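4-hydroxy-tetrahydrodipicolinate synthase (Methylacidiphilum fumariolicum SolV, PDB 6T3T) probably catalyses the condensation of pyruvate with aspartate semialdehyde to 4-hydroxy-tetrahydrodipicolinate, a step of lysine biosynthesis. Local coordinates at residues I246-A256 with L271-L282. Sequence-based numbering, arbitrary orientation.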
loop_
_atom_site.group_PDB
_atom_site.type_symbol
_atom_site.label_atom_id
_atom_site.label_comp_id
_atom_site.label_asym_id
_atom_site.label_seq_id
_atom_site.Cartn_x
_atom_site.Cartn_y
_atom_site.Cartn_z
ATOM N N ILE A 246 9.665 17.396 -2.193
ATOM C CA ILE A 246 9.816 16.949 -3.580
ATOM C C ILE A 246 10.826 15.805 -3.673
ATOM O O ILE A 246 10.696 14.915 -4.520
ATOM C CB ILE A 246 10.191 18.145 -4.485
ATOM C CG1 ILE A 246 10.038 17.801 -5.966
ATOM C CG2 ILE A 246 11.600 18.651 -4.180
ATOM C CD1 ILE A 246 9.959 19.042 -6.857
ATOM N N GLU A 247 11.866 15.836 -2.838
ATOM C CA GLU A 247 12.679 14.688 -2.456
ATOM C C GLU A 247 12.773 14.717 -0.933
ATOM O O GLU A 247 12.249 15.632 -0.290
ATOM C CB GLU A 247 14.061 14.705 -3.137
ATOM C CG GLU A 247 13.979 14.757 -4.685
ATOM C CD GLU A 247 15.329 14.891 -5.378
ATOM O OE1 GLU A 247 16.358 14.432 -4.825
ATOM O OE2 GLU A 247 15.370 15.491 -6.481
ATOM N N THR A 248 13.439 13.718 -0.346
ATOM C CA THR A 248 13.387 13.532 1.102
ATOM C C THR A 248 13.933 14.730 1.880
ATOM O O THR A 248 15.050 15.203 1.639
ATOM C CB THR A 248 14.134 12.261 1.514
ATOM O OG1 THR A 248 13.927 12.037 2.920
ATOM C CG2 THR A 248 15.633 12.376 1.250
ATOM N N ASN A 249 13.100 15.242 2.781
ATOM C CA ASN A 249 13.527 16.191 3.791
ATOM C C ASN A 249 14.773 15.657 4.500
ATOM O O ASN A 249 14.809 14.480 4.855
ATOM C CB ASN A 249 12.375 16.396 4.777
ATOM C CG ASN A 249 12.735 17.329 5.901
ATOM O OD1 ASN A 249 13.072 18.491 5.685
ATOM N ND2 ASN A 249 12.700 16.817 7.110
ATOM N N PRO A 250 15.810 16.486 4.744
ATOM C CA PRO A 250 15.914 17.949 4.583
ATOM C C PRO A 250 16.561 18.483 3.312
ATOM O O PRO A 250 16.983 19.643 3.348
ATOM C CB PRO A 250 16.791 18.348 5.765
ATOM C CG PRO A 250 17.816 17.198 5.811
ATOM C CD PRO A 250 16.983 15.946 5.471
ATOM N N VAL A 251 16.671 17.707 2.224
ATOM C CA VAL A 251 17.331 18.232 1.027
ATOM C C VAL A 251 16.628 19.464 0.479
ATOM O O VAL A 251 17.314 20.473 0.229
ATOM C CB VAL A 251 17.488 17.133 -0.041
ATOM C CG1 VAL A 251 18.170 17.732 -1.249
ATOM C CG2 VAL A 251 18.278 15.953 0.485
ATOM N N PRO A 252 15.298 19.473 0.270
ATOM C CA PRO A 252 14.665 20.718 -0.228
ATOM C C PRO A 252 14.801 21.892 0.729
ATOM O O PRO A 252 15.169 22.988 0.289
ATOM C CB PRO A 252 13.199 20.313 -0.449
ATOM C CG PRO A 252 13.236 18.821 -0.606
ATOM C CD PRO A 252 14.306 18.379 0.372
ATOM N N VAL A 253 14.514 21.713 2.023
ATOM C CA VAL A 253 14.577 22.868 2.915
ATOM C C VAL A 253 16.015 23.367 3.054
ATOM O O VAL A 253 16.261 24.573 3.098
ATOM C CB VAL A 253 13.931 22.579 4.284
ATOM C CG1 VAL A 253 14.784 21.648 5.172
ATOM C CG2 VAL A 253 13.678 23.890 4.997
ATOM N N LYS A 254 16.994 22.468 3.079
ATOM C CA LYS A 254 18.362 22.976 3.161
ATOM C C LYS A 254 18.777 23.622 1.835
ATOM O O LYS A 254 19.498 24.623 1.830
ATOM C CB LYS A 254 19.341 21.866 3.572
ATOM C CG LYS A 254 20.795 22.360 3.682
ATOM C CD LYS A 254 21.739 21.296 4.213
ATOM C CE LYS A 254 21.841 21.323 5.725
ATOM N NZ LYS A 254 23.028 20.494 6.129
ATOM N N THR A 255 18.323 23.069 0.708
ATOM C CA THR A 255 18.542 23.706 -0.590
ATOM C C THR A 255 17.909 25.095 -0.648
ATOM O O THR A 255 18.493 26.034 -1.206
ATOM C CB THR A 255 17.987 22.820 -1.708
ATOM O OG1 THR A 255 18.715 21.583 -1.728
ATOM C CG2 THR A 255 18.143 23.501 -3.047
ATOM N N ALA A 256 16.699 25.237 -0.107
ATOM C CA ALA A 256 16.046 26.542 -0.115
ATOM C C ALA A 256 16.828 27.551 0.719
ATOM O O ALA A 256 17.109 28.660 0.260
ATOM C CB ALA A 256 14.610 26.408 0.398
ATOM N N LEU A 271 22.513 11.356 1.805
ATOM C CA LEU A 271 21.741 12.428 1.172
ATOM C C LEU A 271 22.554 13.103 0.063
ATOM O O LEU A 271 23.773 13.271 0.181
ATOM C CB LEU A 271 21.298 13.470 2.214
ATOM C CG LEU A 271 20.314 12.957 3.285
ATOM C CD1 LEU A 271 19.804 14.103 4.120
ATOM C CD2 LEU A 271 19.157 12.207 2.664
ATOM N N ALA A 272 21.872 13.483 -1.017
ATOM C CA ALA A 272 22.473 14.066 -2.208
ATOM C C ALA A 272 21.604 15.223 -2.676
ATOM O O ALA A 272 20.413 15.279 -2.347
ATOM C CB ALA A 272 22.618 13.035 -3.337
ATOM N N PRO A 273 22.172 16.164 -3.438
ATOM C CA PRO A 273 21.391 17.316 -3.925
ATOM C C PRO A 273 20.241 16.900 -4.827
ATOM O O PRO A 273 20.216 15.804 -5.380
ATOM C CB PRO A 273 22.416 18.134 -4.718
ATOM C CG PRO A 273 23.764 17.714 -4.154
ATOM C CD PRO A 273 23.599 16.261 -3.804
ATOM N N LEU A 274 19.289 17.817 -4.986
ATOM C CA LEU A 274 18.100 17.563 -5.794
ATOM C C LEU A 274 18.456 17.301 -7.255
ATOM O O LEU A 274 19.424 17.840 -7.790
ATOM C CB LEU A 274 17.146 18.754 -5.730
ATOM C CG LEU A 274 16.588 19.132 -4.361
ATOM C CD1 LEU A 274 15.799 20.426 -4.482
ATOM C CD2 LEU A 274 15.696 18.011 -3.852
ATOM N N GLN A 275 17.644 16.478 -7.904
ATOM C CA GLN A 275 17.704 16.382 -9.358
ATOM C C GLN A 275 17.336 17.733 -9.970
ATOM O O GLN A 275 16.495 18.447 -9.422
ATOM C CB GLN A 275 16.749 15.296 -9.860
ATOM C CG GLN A 275 17.165 13.904 -9.451
ATOM C CD GLN A 275 18.495 13.503 -10.071
ATOM O OE1 GLN A 275 18.632 13.449 -11.304
ATOM N NE2 GLN A 275 19.495 13.261 -9.225
ATOM N N PRO A 276 17.946 18.107 -11.105
ATOM C CA PRO A 276 17.817 19.503 -11.580
ATOM C C PRO A 276 16.388 19.967 -11.793
ATOM O O PRO A 276 16.073 21.124 -11.499
ATOM C CB PRO A 276 18.615 19.510 -12.905
ATOM C CG PRO A 276 18.995 18.073 -13.177
ATOM C CD PRO A 276 18.983 17.373 -11.849
ATOM N N GLN A 277 15.508 19.096 -12.282
ATOM C CA GLN A 277 14.126 19.507 -12.485
ATOM C C GLN A 277 13.433 19.816 -11.173
ATOM O O GLN A 277 12.555 20.688 -11.134
ATOM C CB GLN A 277 13.354 18.426 -13.244
ATOM C CG GLN A 277 13.083 17.155 -12.419
ATOM C CD GLN A 277 14.158 16.066 -12.561
ATOM O OE1 GLN A 277 15.320 16.327 -12.961
ATOM N NE2 GLN A 277 13.765 14.823 -12.241
ATOM N N ASN A 278 13.790 19.109 -10.095
ATOM C CA ASN A 278 13.165 19.355 -8.800
ATOM C C ASN A 278 13.735 20.603 -8.159
ATOM O O ASN A 278 13.008 21.338 -7.472
ATOM C CB ASN A 278 13.341 18.134 -7.884
ATOM C CG ASN A 278 12.627 16.905 -8.425
ATOM O OD1 ASN A 278 11.629 17.043 -9.122
ATOM N ND2 ASN A 278 13.141 15.695 -8.123
ATOM N N LEU A 279 15.024 20.854 -8.392
ATOM C CA LEU A 279 15.636 22.110 -7.987
ATOM C C LEU A 279 14.918 23.290 -8.627
ATOM O O LEU A 279 14.623 24.286 -7.956
ATOM C CB LEU A 279 17.123 22.119 -8.379
ATOM C CG LEU A 279 17.957 23.379 -8.035
ATOM C CD1 LEU A 279 18.069 23.526 -6.523
ATOM C CD2 LEU A 279 19.368 23.397 -8.653
ATOM N N GLU A 280 14.628 23.193 -9.935
ATOM C CA GLU A 280 13.971 24.302 -10.615
ATOM C C GLU A 280 12.561 24.507 -10.091
ATOM O O GLU A 280 12.124 25.647 -9.898
ATOM C CB GLU A 280 13.925 24.064 -12.117
ATOM C CG GLU A 280 13.111 25.123 -12.866
ATOM C CD GLU A 280 13.799 26.493 -12.882
ATOM O OE1 GLU A 280 15.001 26.564 -12.528
ATOM O OE2 GLU A 280 13.137 27.494 -13.251
ATOM N N LYS A 281 11.823 23.414 -9.911
ATOM C CA LYS A 281 10.489 23.498 -9.339
ATOM C C LYS A 281 10.534 24.155 -7.964
ATOM O O LYS A 281 9.734 25.048 -7.669
ATOM C CB LYS A 281 9.875 22.098 -9.261
ATOM C CG LYS A 281 8.528 22.022 -8.579
ATOM C CD LYS A 281 7.469 22.710 -9.412
ATOM C CE LYS A 281 6.143 22.797 -8.667
ATOM N NZ LYS A 281 5.229 23.809 -9.321
ATOM N N LEU A 282 11.472 23.719 -7.111
ATOM C CA LEU A 282 11.610 24.310 -5.783
ATOM C C LEU A 282 11.916 25.801 -5.889
ATOM O O LEU A 282 11.319 26.625 -5.189
ATOM C CB LEU A 282 12.710 23.589 -4.979
ATOM C CG LEU A 282 12.935 24.237 -3.611
ATOM C CD1 LEU A 282 11.638 24.146 -2.760
ATOM C CD2 LEU A 282 14.159 23.643 -2.878
HETATM O O HOH W 1 17.714 14.579 -2.510
HETATM O O HOH W 2 18.404 13.413 -5.893
HETATM O O HOH W 3 19.929 20.424 -3.847
#
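Glu247 lies across Leu274 and reaches Gln275 and Asn278 at the start of helix 276-295 with a side chain extended beyond CG. From CB, 3.8 Å from Leu274 CD2, through CG to the carboxylate carbon CD, at 3.5 Å, it runs along that methyl, and OE2 goes on to two hydrogen bonds: Gln275 N, at the N-cap position, comes in on the syn lone pair at 2.9 Å, and Asn278 ND2 on the anti side at 2.8 Å, with a nearly straight N-H...O angle of 178°. The carboxylate and amide planes stand 74° apart. One water donates to both OE1 and Ala272 O. A glutamate suits this place because its negative charge faces a helix N-terminus, which probably favours the ionised form; an alanine here would probably leave Gln275 N and the Asn278 amide without their shared acceptor. Asparagine suits position 278 because its ND2 meets OE2 in the amide plane while CB and OD1 lie against Ile246 CD1. Branched Leu274 offers CD2 also to Val251 CG1, at 3.6 Å, and CD1 to Thr255 CG2; Leu282 CD2 lies 3.4 Å from the backbone Pro252 O. The two helix segments cross at -60°, their axes 10.9 Å apart, joining helix 251-259 to the C-terminal helix 276-295 outside the TIM-barrel strands, while Pro250 lies near Thr45, a predicted pyruvate-binding residue, and Ser111 of the second subunit packs on Glu247.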